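Local coordinates for probable ribose-5-phosphate isomerase B (Mycoplasma genitalium, PDB 6MU0), which probably catalyses the interconversion of ribulose 5-phosphate and ribose 5-phosphate in the non-oxidative stage of the pentose phosphate pathway, at residues Asn12-Ser17 against Val40-Asn45; Ala16-Gly21 against Asp51-Phe56; Phe56-Ala61 against Cys84-Lys89. One frame throughout, in Å; residues are numbered along the deposited sequence. Where two conformers were deposited one is given.

Contact 1 (Asn12-Ser17 against Val40-Asn45)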
ATOM      1  N   ASN A  12       0.462   5.954 -10.968  1.00 10.57           N
ATOM      2  CA  ASN A  12       1.482   4.949 -10.723  1.00  9.92           C
ATOM      3  C   ASN A  12       1.192   4.217  -9.421  1.00  9.37           C
ATOM      4  O   ASN A  12       0.688   4.804  -8.458  1.00  9.98           O
ATOM      5  CB  ASN A  12       2.862   5.601 -10.630  1.00 10.56           C
ATOM      6  CG  ASN A  12       3.397   6.025 -11.981  1.00 11.64           C
ATOM      7  OD1 ASN A  12       3.460   5.220 -12.901  1.00 12.83           O
ATOM      8  ND2 ASN A  12       3.792   7.288 -12.104  1.00 13.84           N
ATOM      9  N   ILE A  13       1.527   2.929  -9.411  1.00  8.90           N
ATOM     10  CA  ILE A  13       1.533   2.102  -8.206  1.00  9.36           C
ATOM     11  C   ILE A  13       2.984   1.796  -7.870  1.00  9.18           C
ATOM     12  O   ILE A  13       3.698   1.191  -8.679  1.00 10.71           O
ATOM     13  CB  ILE A  13       0.755   0.793  -8.408  1.00 10.10           C
ATOM     14  CG1 ILE A  13      -0.691   1.081  -8.821  1.00 11.06           C
ATOM     15  CG2 ILE A  13       0.802  -0.061  -7.132  1.00 10.72           C
ATOM     16  CD1 ILE A  13      -1.492  -0.167  -9.160  1.00 12.26           C
ATOM     17  N   PHE A  14       3.421   2.208  -6.686  1.00  8.09           N
ATOM     18  CA  PHE A  14       4.779   1.963  -6.214  1.00  8.42           C
ATOM     19  C   PHE A  14       4.742   0.801  -5.233  1.00  8.04           C
ATOM     20  O   PHE A  14       3.924   0.796  -4.309  1.00  9.37           O
ATOM     21  CB  PHE A  14       5.324   3.213  -5.521  1.00  9.09           C
ATOM     22  CG  PHE A  14       5.369   4.419  -6.420  1.00  9.13           C
ATOM     23  CD1 PHE A  14       6.472   4.646  -7.241  1.00  9.77           C
ATOM     24  CD2 PHE A  14       4.300   5.305  -6.488  1.00  9.31           C
ATOM     25  CE1 PHE A  14       6.521   5.745  -8.087  1.00 10.32           C
ATOM     26  CE2 PHE A  14       4.353   6.408  -7.336  1.00 10.35           C
ATOM     27  CZ  PHE A  14       5.459   6.617  -8.133  1.00 10.57           C
ATOM     28  N   ILE A  15       5.626  -0.175  -5.422  1.00  7.72           N
ATOM     29  CA  ILE A  15       5.634  -1.377  -4.597  1.00  7.64           C
ATOM     30  C   ILE A  15       7.033  -1.622  -4.052  1.00  7.77           C
ATOM     31  O   ILE A  15       8.034  -1.447  -4.755  1.00  8.30           O
ATOM     32  CB  ILE A  15       5.084  -2.606  -5.360  1.00  8.23           C
ATOM     33  CG1 ILE A  15       4.947  -3.815  -4.429  1.00  8.69           C
ATOM     34  CG2 ILE A  15       5.915  -2.939  -6.586  1.00 10.19           C
ATOM     35  CD1 ILE A  15       4.092  -4.935  -5.003  1.00  9.79           C
ATOM     36  N   ALA A  16       7.099  -2.030  -2.788  1.00  7.19           N
ATOM     37  CA  ALA A  16       8.356  -2.406  -2.163  1.00  7.87           C
ATOM     38  C   ALA A  16       8.077  -3.388  -1.033  1.00  7.41           C
ATOM     39  O   ALA A  16       6.931  -3.594  -0.624  1.00  7.72           O
ATOM     40  CB  ALA A  16       9.140  -1.194  -1.662  1.00  8.19           C
ATOM     41  N   SER A  17       9.147  -3.971  -0.504  1.00  8.05           N
ATOM     42  CA  SER A  17       9.034  -4.902   0.608  1.00  7.96           C
ATOM     43  C   SER A  17      10.305  -4.813   1.433  1.00  8.00           C
ATOM     44  O   SER A  17      11.214  -4.042   1.122  1.00  9.26           O
ATOM     45  CB  SER A  17       8.836  -6.334   0.098  1.00  8.69           C
ATOM     46  OG  SER A  17      10.006  -6.839  -0.526  1.00  9.12           O
ATOM     47  N   VAL A  40       5.725   0.281 -10.339  1.00  8.85           N
ATOM     48  CA  VAL A  40       7.086   0.742 -10.099  1.00  9.64           C
ATOM     49  C   VAL A  40       7.620  -0.025  -8.889  1.00  9.12           C
ATOM     50  O   VAL A  40       7.276   0.294  -7.746  1.00  9.79           O
ATOM     51  CB  VAL A  40       7.131   2.254  -9.855  1.00 10.07           C
ATOM     52  CG1 VAL A  40       8.558   2.753  -9.851  1.00 11.27           C
ATOM     53  CG2 VAL A  40       6.283   2.994 -10.884  1.00 10.83           C
ATOM     54  N   ASP A  41       8.471  -1.024  -9.133  1.00  9.73           N
ATOM     55  CA  ASP A  41       9.091  -1.815  -8.072  1.00  9.48           C
ATOM     56  C   ASP A  41      10.311  -1.054  -7.564  1.00  9.03           C
ATOM     57  O   ASP A  41      11.311  -0.918  -8.278  1.00 10.27           O
ATOM     58  CB  ASP A  41       9.463  -3.174  -8.661  1.00 11.27           C
ATOM     59  CG  ASP A  41      10.122  -4.120  -7.663  1.00 10.59           C
ATOM     60  OD1 ASP A  41      10.474  -3.726  -6.529  1.00  9.99           O
ATOM     61  OD2 ASP A  41      10.304  -5.292  -8.042  1.00 12.47           O
ATOM     62  N   LEU A  42      10.222  -0.546  -6.335  1.00  8.80           N
ATOM     63  CA  LEU A  42      11.283   0.249  -5.736  1.00  9.96           C
ATOM     64  C   LEU A  42      12.281  -0.586  -4.951  1.00 10.88           C
ATOM     65  O   LEU A  42      13.179  -0.023  -4.317  1.00 13.14           O
ATOM     66  CB  LEU A  42      10.692   1.348  -4.849  1.00  9.34           C
ATOM     67  CG  LEU A  42       9.812   2.362  -5.586  1.00 10.07           C
ATOM     68  CD1 LEU A  42       9.261   3.392  -4.620  1.00 11.16           C
ATOM     69  CD2 LEU A  42      10.590   3.041  -6.701  1.00 11.65           C
ATOM     70  N   GLY A  43      12.159  -1.906  -4.986  1.00  9.95           N
ATOM     71  CA  GLY A  43      13.122  -2.773  -4.359  1.00 10.14           C
ATOM     72  C   GLY A  43      12.606  -3.378  -3.069  1.00  9.44           C
ATOM     73  O   GLY A  43      11.474  -3.124  -2.640  1.00  9.26           O
ATOM     74  N   PRO A  44      13.440  -4.201  -2.411  1.00 10.07           N
ATOM     75  CA  PRO A  44      14.786  -4.593  -2.845  1.00 10.97           C
ATOM     76  C   PRO A  44      14.763  -5.531  -4.049  1.00  9.92           C
ATOM     77  O   PRO A  44      13.758  -6.181  -4.335  1.00 10.09           O
ATOM     78  CB  PRO A  44      15.370  -5.296  -1.612  1.00 13.72           C
ATOM     79  CG  PRO A  44      14.232  -5.691  -0.803  1.00 14.03           C
ATOM     80  CD  PRO A  44      13.059  -4.833  -1.140  1.00 11.04           C
ATOM     81  N   ASN A  45      15.889  -5.581  -4.753  1.00 10.22           N
ATOM     82  CA  ASN A  45      16.023  -6.354  -5.979  1.00 10.99           C
ATOM     83  C   ASN A  45      16.826  -7.629  -5.782  1.00 10.83           C
ATOM     84  O   ASN A  45      16.988  -8.411  -6.728  1.00 12.27           O
ATOM     85  CB  ASN A  45      16.604  -5.460  -7.074  1.00 11.98           C
ATOM     86  CG  ASN A  45      15.759  -4.225  -7.270  1.00 12.01           C
ATOM     87  OD1 ASN A  45      14.531  -4.319  -7.326  1.00 12.88           O
ATOM     88  ND2 ASN A  45      16.384  -3.059  -7.297  1.00 12.22           N
TER

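Contact 2 (Ala16-Gly21 against Asp51-Phe56). With 5RP (ribulose-5-phosphate), chain B.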
ATOM      1  N   ALA A  16       7.099  -2.030  -2.788  1.00  7.19           N
ATOM      2  CA  ALA A  16       8.356  -2.406  -2.163  1.00  7.87           C
ATOM      3  C   ALA A  16       8.077  -3.388  -1.033  1.00  7.41           C
ATOM      4  O   ALA A  16       6.931  -3.594  -0.624  1.00  7.72           O
ATOM      5  CB  ALA A  16       9.140  -1.194  -1.662  1.00  8.19           C
ATOM      6  N   SER A  17       9.147  -3.971  -0.504  1.00  8.05           N
ATOM      7  CA  SER A  17       9.034  -4.902   0.608  1.00  7.96           C
ATOM      8  C   SER A  17      10.305  -4.813   1.433  1.00  8.00           C
ATOM      9  O   SER A  17      11.214  -4.042   1.122  1.00  9.26           O
ATOM     10  CB  SER A  17       8.836  -6.334   0.098  1.00  8.69           C
ATOM     11  OG  SER A  17      10.006  -6.839  -0.526  1.00  9.12           O
ATOM     12  N   ASP A  18      10.383  -5.611   2.495  1.00  7.78           N
ATOM     13  CA  ASP A  18      11.687  -5.971   3.025  1.00  8.60           C
ATOM     14  C   ASP A  18      12.067  -7.358   2.509  1.00  8.24           C
ATOM     15  O   ASP A  18      11.408  -7.924   1.625  1.00  8.14           O
ATOM     16  CB  ASP A  18      11.758  -5.834   4.550  1.00  8.22           C
ATOM     17  CG  ASP A  18      10.974  -6.906   5.296  1.00  7.83           C
ATOM     18  OD1 ASP A  18      10.282  -7.722   4.645  1.00  7.99           O
ATOM     19  OD2 ASP A  18      11.054  -6.912   6.554  1.00  8.43           O
ATOM     20  N   HIS A  19      13.146  -7.909   3.069  1.00  8.19           N
ATOM     21  CA  HIS A  19      13.659  -9.208   2.651  1.00  8.89           C
ATOM     22  C   HIS A  19      12.637 -10.331   2.751  1.00  8.98           C
ATOM     23  O   HIS A  19      12.839 -11.373   2.122  1.00 11.29           O
ATOM     24  CB  HIS A  19      14.870  -9.592   3.506  1.00  9.58           C
ATOM     25  CG  HIS A  19      14.605  -9.570   4.983  1.00  9.06           C
ATOM     26  ND1 HIS A  19      14.815  -8.449   5.760  1.00  9.46           N
ATOM     27  CD2 HIS A  19      14.141 -10.526   5.824  1.00  9.43           C
ATOM     28  CE1 HIS A  19      14.494  -8.717   7.015  1.00  9.93           C
ATOM     29  NE2 HIS A  19      14.080  -9.971   7.080  1.00  9.43           N
ATOM     30  N   THR A  20      11.571 -10.170   3.543  1.00  8.18           N
ATOM     31  CA  THR A  20      10.608 -11.256   3.706  1.00  8.82           C
ATOM     32  C   THR A  20       9.658 -11.387   2.527  1.00  9.59           C
ATOM     33  O   THR A  20       8.942 -12.389   2.446  1.00 11.04           O
ATOM     34  CB  THR A  20       9.757 -11.081   4.978  1.00  9.10           C
ATOM     35  OG1 THR A  20       8.835  -9.997   4.801  1.00  8.68           O
ATOM     36  CG2 THR A  20      10.616 -10.832   6.207  1.00 10.53           C
ATOM     37  N   GLY A  21       9.612 -10.404   1.635  1.00  9.74           N
ATOM     38  CA  GLY A  21       8.516 -10.337   0.690  1.00  9.85           C
ATOM     39  C   GLY A  21       8.871 -10.295  -0.783  1.00  9.32           C
ATOM     40  O   GLY A  21       8.042  -9.869  -1.592  1.00  9.83           O
ATOM     41  N   ASP A  51      17.920  -6.740   5.971  1.00  9.25           N
ATOM     42  CA  ASP A  51      17.519  -5.395   5.559  1.00  9.53           C
ATOM     43  C   ASP A  51      16.299  -4.908   6.343  1.00  8.50           C
ATOM     44  O   ASP A  51      15.630  -5.668   7.048  1.00  9.00           O
ATOM     45  CB  ASP A  51      17.417  -5.247   4.032  1.00  9.80           C
ATOM     46  CG  ASP A  51      16.221  -5.959   3.408  1.00  9.30           C
ATOM     47  OD1 ASP A  51      15.297  -6.393   4.124  1.00  9.75           O
ATOM     48  OD2 ASP A  51      16.227  -6.054   2.158  1.00 10.35           O
ATOM     49  N   ASP A  52      16.032  -3.608   6.225  1.00  8.49           N
ATOM     50  CA  ASP A  52      15.195  -2.882   7.177  1.00  9.26           C
ATOM     51  C   ASP A  52      13.958  -2.323   6.478  1.00  8.70           C
ATOM     52  O   ASP A  52      14.069  -1.413   5.649  1.00  9.63           O
ATOM     53  CB  ASP A  52      15.987  -1.735   7.816  1.00  9.63           C
ATOM     54  CG  ASP A  52      17.105  -2.212   8.731  1.00 10.36           C
ATOM     55  OD1 ASP A  52      17.137  -3.403   9.109  1.00 10.13           O
ATOM     56  OD2 ASP A  52      17.951  -1.364   9.085  1.00 13.03           O
ATOM     57  N   TYR A  53      12.781  -2.814   6.870  1.00  8.19           N
ATOM     58  CA  TYR A  53      11.536  -2.386   6.232  1.00  8.53           C
ATOM     59  C   TYR A  53      11.314  -0.873   6.197  1.00  7.97           C
ATOM     60  O   TYR A  53      10.722  -0.402   5.215  1.00  8.63           O
ATOM     61  CB  TYR A  53      10.315  -3.123   6.821  1.00  8.80           C
ATOM     62  CG  TYR A  53      10.078  -2.761   8.256  1.00  8.97           C
ATOM     63  CD1 TYR A  53       9.342  -1.632   8.601  1.00  9.14           C
ATOM     64  CD2 TYR A  53      10.653  -3.509   9.276  1.00  9.38           C
ATOM     65  CE1 TYR A  53       9.195  -1.254   9.921  1.00  9.17           C
ATOM     66  CE2 TYR A  53      10.493  -3.154  10.605  1.00  9.91           C
ATOM     67  CZ  TYR A  53       9.766  -2.020  10.924  1.00  9.53           C
ATOM     68  OH  TYR A  53       9.604  -1.629  12.240  1.00 10.67           O
ATOM     69  N   PRO A  54      11.715  -0.060   7.189  1.00  8.47           N
ATOM     70  CA  PRO A  54      11.416   1.377   7.062  1.00  8.88           C
ATOM     71  C   PRO A  54      12.026   2.002   5.832  1.00  8.87           C
ATOM     72  O   PRO A  54      11.424   2.906   5.239  1.00  9.55           O
ATOM     73  CB  PRO A  54      11.995   1.989   8.344  1.00  9.65           C
ATOM     74  CG  PRO A  54      11.967   0.878   9.311  1.00  9.97           C
ATOM     75  CD  PRO A  54      12.336  -0.342   8.504  1.00  9.07           C
ATOM     76  N   ASP A  55      13.213   1.549   5.427  1.00  9.04           N
ATOM     77  CA  ASP A  55      13.856   2.150   4.267  1.00  9.53           C
ATOM     78  C   ASP A  55      12.966   2.033   3.044  1.00 10.02           C
ATOM     79  O   ASP A  55      12.790   2.997   2.288  1.00 11.06           O
ATOM     80  CB  ASP A  55      15.211   1.479   4.026  1.00 10.81           C
ATOM     81  CG  ASP A  55      16.207   1.759   5.144  1.00 12.39           C
ATOM     82  OD1 ASP A  55      16.211   2.893   5.671  1.00 14.93           O
ATOM     83  OD2 ASP A  55      17.002   0.858   5.479  1.00 14.55           O
ATOM     84  N   PHE A  56      12.355   0.868   2.864  1.00  8.95           N
ATOM     85  CA  PHE A  56      11.516   0.623   1.702  1.00  9.19           C
ATOM     86  C   PHE A  56      10.132   1.236   1.856  1.00  8.54           C
ATOM     87  O   PHE A  56       9.556   1.716   0.867  1.00  9.07           O
ATOM     88  CB  PHE A  56      11.505  -0.878   1.434  1.00  9.93           C
ATOM     89  CG  PHE A  56      12.871  -1.386   1.084  1.00 10.96           C
ATOM     90  CD1 PHE A  56      13.381  -1.167  -0.187  1.00 13.32           C
ATOM     91  CD2 PHE A  56      13.691  -1.980   2.037  1.00 13.07           C
ATOM     92  CE1 PHE A  56      14.657  -1.572  -0.524  1.00 14.96           C
ATOM     93  CE2 PHE A  56      14.976  -2.395   1.700  1.00 15.41           C
ATOM     94  CZ  PHE A  56      15.453  -2.187   0.419  1.00 15.82           C
TER
HETATM   95  C2  5RP B 201       7.804  -5.812  10.596  1.00 11.20           C
HETATM   96  C3  5RP B 201       8.045  -7.203  10.044  1.00 10.64           C
HETATM   97  C5  5RP B 201       9.436  -7.501   9.465  1.00  9.19           C
HETATM   98  O13 5RP B 201       9.328  -8.087   8.182  1.00  8.66           O
HETATM   99  C6  5RP B 201      10.062  -8.473  10.467  1.00  9.17           C
HETATM  100  O14 5RP B 201      10.132  -7.826  11.737  1.00  9.32           O
HETATM  101  C7  5RP B 201      11.437  -8.939  10.039  1.00  9.32           C
HETATM  102  O8  5RP B 201      11.824 -10.018  10.909  1.00  9.00           O
HETATM  103  P9  5RP B 201      13.270 -10.690  10.732  1.00  9.02           P
HETATM  104  O12 5RP B 201      13.327 -11.761  11.783  1.00  9.82           O
HETATM  105  O11 5RP B 201      13.334 -11.240   9.312  1.00  9.19           O
HETATM  106  O10 5RP B 201      14.311  -9.603  10.924  1.00  9.67           O
HETATM  107  O4  5RP B 201       7.210  -8.082  10.091  1.00 10.49           O
HETATM  108  O1  5RP B 201       6.479  -5.694  11.100  1.00 12.51           O
HETATM  109  O   HOH W   1      12.998  -5.476   7.966  1.00  8.96           O

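Contact 3 (Phe56-Ala61 against Cys84-Lys89)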
ATOM      1  N   PHE A  56      12.355   0.868   2.864  1.00  8.95           N
ATOM      2  CA  PHE A  56      11.516   0.623   1.702  1.00  9.19           C
ATOM      3  C   PHE A  56      10.132   1.236   1.856  1.00  8.54           C
ATOM      4  O   PHE A  56       9.556   1.716   0.867  1.00  9.07           O
ATOM      5  CB  PHE A  56      11.505  -0.878   1.434  1.00  9.93           C
ATOM      6  CG  PHE A  56      12.871  -1.386   1.084  1.00 10.96           C
ATOM      7  CD1 PHE A  56      13.381  -1.167  -0.187  1.00 13.32           C
ATOM      8  CD2 PHE A  56      13.691  -1.980   2.037  1.00 13.07           C
ATOM      9  CE1 PHE A  56      14.657  -1.572  -0.524  1.00 14.96           C
ATOM     10  CE2 PHE A  56      14.976  -2.395   1.700  1.00 15.41           C
ATOM     11  CZ  PHE A  56      15.453  -2.187   0.419  1.00 15.82           C
ATOM     12  N   ALA A  57       9.602   1.261   3.081  1.00  8.48           N
ATOM     13  CA  ALA A  57       8.334   1.937   3.318  1.00  8.05           C
ATOM     14  C   ALA A  57       8.432   3.407   2.953  1.00  8.24           C
ATOM     15  O   ALA A  57       7.529   3.952   2.311  1.00  8.61           O
ATOM     16  CB  ALA A  57       7.919   1.780   4.779  1.00  8.95           C
ATOM     17  N   PHE A  58       9.532   4.063   3.330  1.00  8.39           N
ATOM     18  CA  PHE A  58       9.651   5.480   3.010  1.00  9.48           C
ATOM     19  C   PHE A  58       9.872   5.719   1.519  1.00  9.27           C
ATOM     20  O   PHE A  58       9.414   6.737   0.993  1.00 10.46           O
ATOM     21  CB  PHE A  58      10.722   6.149   3.878  1.00  9.61           C
ATOM     22  CG  PHE A  58      10.357   6.214   5.340  1.00  9.94           C
ATOM     23  CD1 PHE A  58       9.122   6.713   5.733  1.00 10.71           C
ATOM     24  CD2 PHE A  58      11.228   5.758   6.317  1.00 11.02           C
ATOM     25  CE1 PHE A  58       8.768   6.773   7.077  1.00 12.01           C
ATOM     26  CE2 PHE A  58      10.871   5.808   7.663  1.00 11.53           C
ATOM     27  CZ  PHE A  58       9.635   6.304   8.034  1.00 11.56           C
ATOM     28  N   LEU A  59      10.550   4.806   0.819  1.00  9.89           N
ATOM     29  CA  LEU A  59      10.669   4.950  -0.629  1.00 10.32           C
ATOM     30  C   LEU A  59       9.296   5.019  -1.282  1.00  9.91           C
ATOM     31  O   LEU A  59       9.025   5.897  -2.107  1.00 10.85           O
ATOM     32  CB  LEU A  59      11.467   3.790  -1.218  1.00 12.24           C
ATOM     33  CG  LEU A  59      12.975   3.793  -0.980  1.00 14.70           C
ATOM     34  CD1 LEU A  59      13.580   2.555  -1.621  1.00 17.29           C
ATOM     35  CD2 LEU A  59      13.640   5.058  -1.518  1.00 16.97           C
ATOM     36  N   VAL A  60       8.410   4.091  -0.925  1.00  9.15           N
ATOM     37  CA  VAL A  60       7.069   4.071  -1.502  1.00  9.03           C
ATOM     38  C   VAL A  60       6.263   5.268  -1.024  1.00  8.53           C
ATOM     39  O   VAL A  60       5.624   5.968  -1.817  1.00  9.48           O
ATOM     40  CB  VAL A  60       6.363   2.749  -1.147  1.00  9.51           C
ATOM     41  CG1 VAL A  60       4.866   2.852  -1.398  1.00  9.12           C
ATOM     42  CG2 VAL A  60       6.956   1.600  -1.934  1.00  9.49           C
ATOM     43  N   ALA A  61       6.239   5.490   0.293  1.00  8.99           N
ATOM     44  CA  ALA A  61       5.362   6.511   0.847  1.00  9.05           C
ATOM     45  C   ALA A  61       5.766   7.908   0.390  1.00  9.37           C
ATOM     46  O   ALA A  61       4.901   8.754   0.134  1.00  9.92           O
ATOM     47  CB  ALA A  61       5.343   6.411   2.366  1.00 10.27           C
ATOM     48  N   CYS A  84       3.323  -0.300   7.729  1.00  7.49           N
ATOM     49  CA  CYS A  84       2.137   0.519   7.966  1.00  7.73           C
ATOM     50  C   CYS A  84       2.444   1.668   8.923  1.00  7.53           C
ATOM     51  O   CYS A  84       2.048   2.814   8.673  1.00  8.28           O
ATOM     52  CB  CYS A  84       1.005  -0.368   8.487  1.00  8.23           C
ATOM     53  SG  CYS A  84      -0.539   0.455   8.806  1.00 11.75           S
ATOM     54  N   MET A  85       3.147   1.381  10.028  1.00  7.91           N
ATOM     55  CA  MET A  85       3.562   2.441  10.949  0.61  8.15           C
ATOM     56  C   MET A  85       4.392   3.485  10.225  1.00  8.03           C
ATOM     57  O   MET A  85       4.159   4.696  10.352  1.00  9.24           O
ATOM     58  CB  MET A  85       4.433   1.859  12.064  0.61  9.08           C
ATOM     59  CG  MET A  85       3.752   0.955  13.057  0.61  9.50           C
ATOM     60  SD  MET A  85       5.007   0.259  14.151  0.61  9.18           S
ATOM     61  CE  MET A  85       3.978  -0.518  15.397  0.61 10.36           C
ATOM     62  N   ALA A  86       5.390   3.025   9.476  1.00  7.89           N
ATOM     63  CA  ALA A  86       6.306   3.931   8.796  1.00  8.67           C
ATOM     64  C   ALA A  86       5.591   4.747   7.726  1.00  8.25           C
ATOM     65  O   ALA A  86       5.720   5.976   7.681  1.00  8.84           O
ATOM     66  CB  ALA A  86       7.457   3.131   8.188  1.00  8.72           C
ATOM     67  N   ALA A  87       4.815   4.086   6.862  1.00  8.16           N
ATOM     68  CA  ALA A  87       4.155   4.808   5.780  1.00  8.15           C
ATOM     69  C   ALA A  87       3.213   5.875   6.317  1.00  8.43           C
ATOM     70  O   ALA A  87       3.111   6.965   5.747  1.00  8.57           O
ATOM     71  CB  ALA A  87       3.419   3.837   4.862  1.00  8.74           C
ATOM     72  N   ASN A  88       2.510   5.580   7.415  1.00  7.88           N
ATOM     73  CA  ASN A  88       1.587   6.556   7.982  1.00  7.95           C
ATOM     74  C   ASN A  88       2.292   7.768   8.584  1.00  8.69           C
ATOM     75  O   ASN A  88       1.636   8.786   8.812  1.00  9.56           O
ATOM     76  CB  ASN A  88       0.658   5.891   9.005  1.00  8.00           C
ATOM     77  CG  ASN A  88      -0.534   5.223   8.356  1.00  8.24           C
ATOM     78  OD1 ASN A  88      -1.233   5.840   7.548  1.00  8.43           O
ATOM     79  ND2 ASN A  88      -0.779   3.960   8.702  1.00  8.12           N
ATOM     80  N   LYS A  89       3.606   7.707   8.818  1.00  8.85           N
ATOM     81  CA  LYS A  89       4.314   8.904   9.253  1.00  9.37           C
ATOM     82  C   LYS A  89       4.416   9.947   8.148  1.00  9.99           C
ATOM     83  O   LYS A  89       4.681  11.115   8.441  1.00 11.35           O
ATOM     84  CB  LYS A  89       5.724   8.565   9.743  1.00  9.33           C
ATOM     85  CG  LYS A  89       5.789   7.652  10.946  1.00  9.91           C
ATOM     86  CD  LYS A  89       5.074   8.268  12.130  1.00 10.13           C
ATOM     87  CE  LYS A  89       5.094   7.358  13.348  1.00 10.62           C
ATOM     88  NZ  LYS A  89       4.367   8.006  14.475  1.00 10.62           N
TER

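Contact 1 (Asn12-Ser17 against Val40-Asn45)
Phe14 and Val40 lie side by side and point the same way on one face of a parallel sheet, with Phe14 CD1 3.6 Å from Val40 CB. A chi1 of -60° turns CG of Phe14 anti to its carbonyl carbon, and ring atoms CD1 and CE1 meet the branched end of Val40. Leu42 brings CD1 to 4.0 Å from Phe14 CD1. On the opposite face Ile15 uses its CG2 branch, 4.1 Å from Asp41 CB, while CG1 stands anti to the backbone N and the end of its side chain turns away from Val40-Asn45.

Three backbone bonds pair the strands: Val40 N to Ile13 O, Ile15 N to Val40 O and Leu42 N to Ile15 O. Past them the spacing widens, and Ser17 N reaches Gly43 O at 3.3 Å. Asp41 closes an Asx turn, its OD1 accepting from Gly43 N at 2.9 Å. At phi 105° any side chain on residue 43 would collide with the carbonyl O of Leu42, which suits Gly43; a cis peptide follows, before Pro44. Alanine suits position 16, since Ala16 CB already lies 3.2 Å from Gly43 O.

These strands belong to a beta-alpha-beta unit: helix 22-34 packs on Ile15 through Ile28 and gives Lys25 to Asp41, helix 53-66 covers Phe14 and Ala16, and strand 72-75 pairs with the other edge of strand 12-16.

Contact 2 (Ala16-Gly21 against Asp51-Phe56)
His19 meets Asp51 through a His-carboxylate hydrogen bond, where the loop after strand 12-16 of this alpha/beta fold faces the start of helix 53-66 and lines the ribulose-5-phosphate pocket. Asp51 OD1 takes two donors: His19 N at 2.8 Å, on the syn lone pair, and His19 ND1 at 2.7 Å, from above the carboxylate plane but close to the plane of the imidazole. This double grip fixes the ring's rotation and turns NE2 to the phosphate oxygen O11 of the sugar. Histidine suits the place because its two nitrogens can serve a carboxylate and a phosphate at once.

The apolar part of the contact, by Ala16 and Phe56, is closely packed as well. Ala16 CB touches Phe56 CB, and Ser17 O sits 3.1 Å from Phe56 CG, a buried carbonyl with no hydrogen-bonding partner in the model. Asp18 CB packs on Tyr53 CB at 3.8 Å, the two side chains running side by side. Asp18 OD1 closes an Asx turn by accepting from Thr20 N, from above the carboxylate plane, and takes Thr20 OG1 as a second donor on its syn lone pair.

The looser side is that of Asp51 and Tyr53, both partly exposed. Nearer the sugar the segments no longer touch directly everywhere, and a water bridges them, donating to Asp18 OD2 and Asp51 O and accepting from Tyr53 N. Tyr53 lays one ring face against the sugar, with CE2 3.8 Å from C2. The sugar hydroxyl 5RP O13 donates to Asp18 OD2 at 2.6 Å.

Contact 3 (Phe56-Ala61 against Cys84-Lys89)
Ala57 and Ala86 meet methyl to methyl, CB to CB at 3.7 Å, where helices 53-66 and 81-88 pass each other. A second alanine pair lies further along: Ala61 CB is 4.1 Å from Ala87 CB and touches Ala87 CA as well. With alanine methyls at the closest points, the axes of helix segments 56-61 and 84-88 approach to 8.5 Å, crossing at -41°.

The aromatic contact comes from Phe58, at the border of this interface. Phe58 leaves its backbone alongside the partner helix, CG anti to the carbonyl carbon (chi1 -67°), and its ring end comes nearer. Ala86 CB makes an off-centre CH-pi contact, 4.3 Å from the ring centroid, and CE1 comes to 3.2 Å from Ala86 O. Lys89 CB lies at the ring edge, 4.4 Å from CE1, while the charged end of that side chain leads away into the exposed surroundings.

Underneath, Leu75 of strand 72-75 packs against both Ala57 and Ala87, so the helices share a seat on the sheet. No hydrogen bond joins the two segments: the contact is mostly apolar, apart from Phe58 CE1 beside the Ala86 carbonyl, and alanine suits it by bringing the backbones near without adding polar side-chain atoms.

How the contacts relate
Contacts 1 and 3 are largely buried, whereas contact 2, beside the sugar pocket, is only partly buried. Strand 12-16 and its following loop serve contacts 1 and 2, which share Ala16 and Ser17; helix 53-66 serves contacts 2 and 3, which share Phe56. That residue's ring also touches contact 1, with Phe56 CE1 3.5 Å from Pro44 N. The chemistry changes with place: backbone hydrogen bonds dominate between strands, charged and polar side chains, water and ligand meet beyond the strand's C-terminal end, and helix against helix is apolar. Val60, on the same helix, packs CG2 on Ala16 CB at 3.6 Å, bringing segment 56-61 against the sheet.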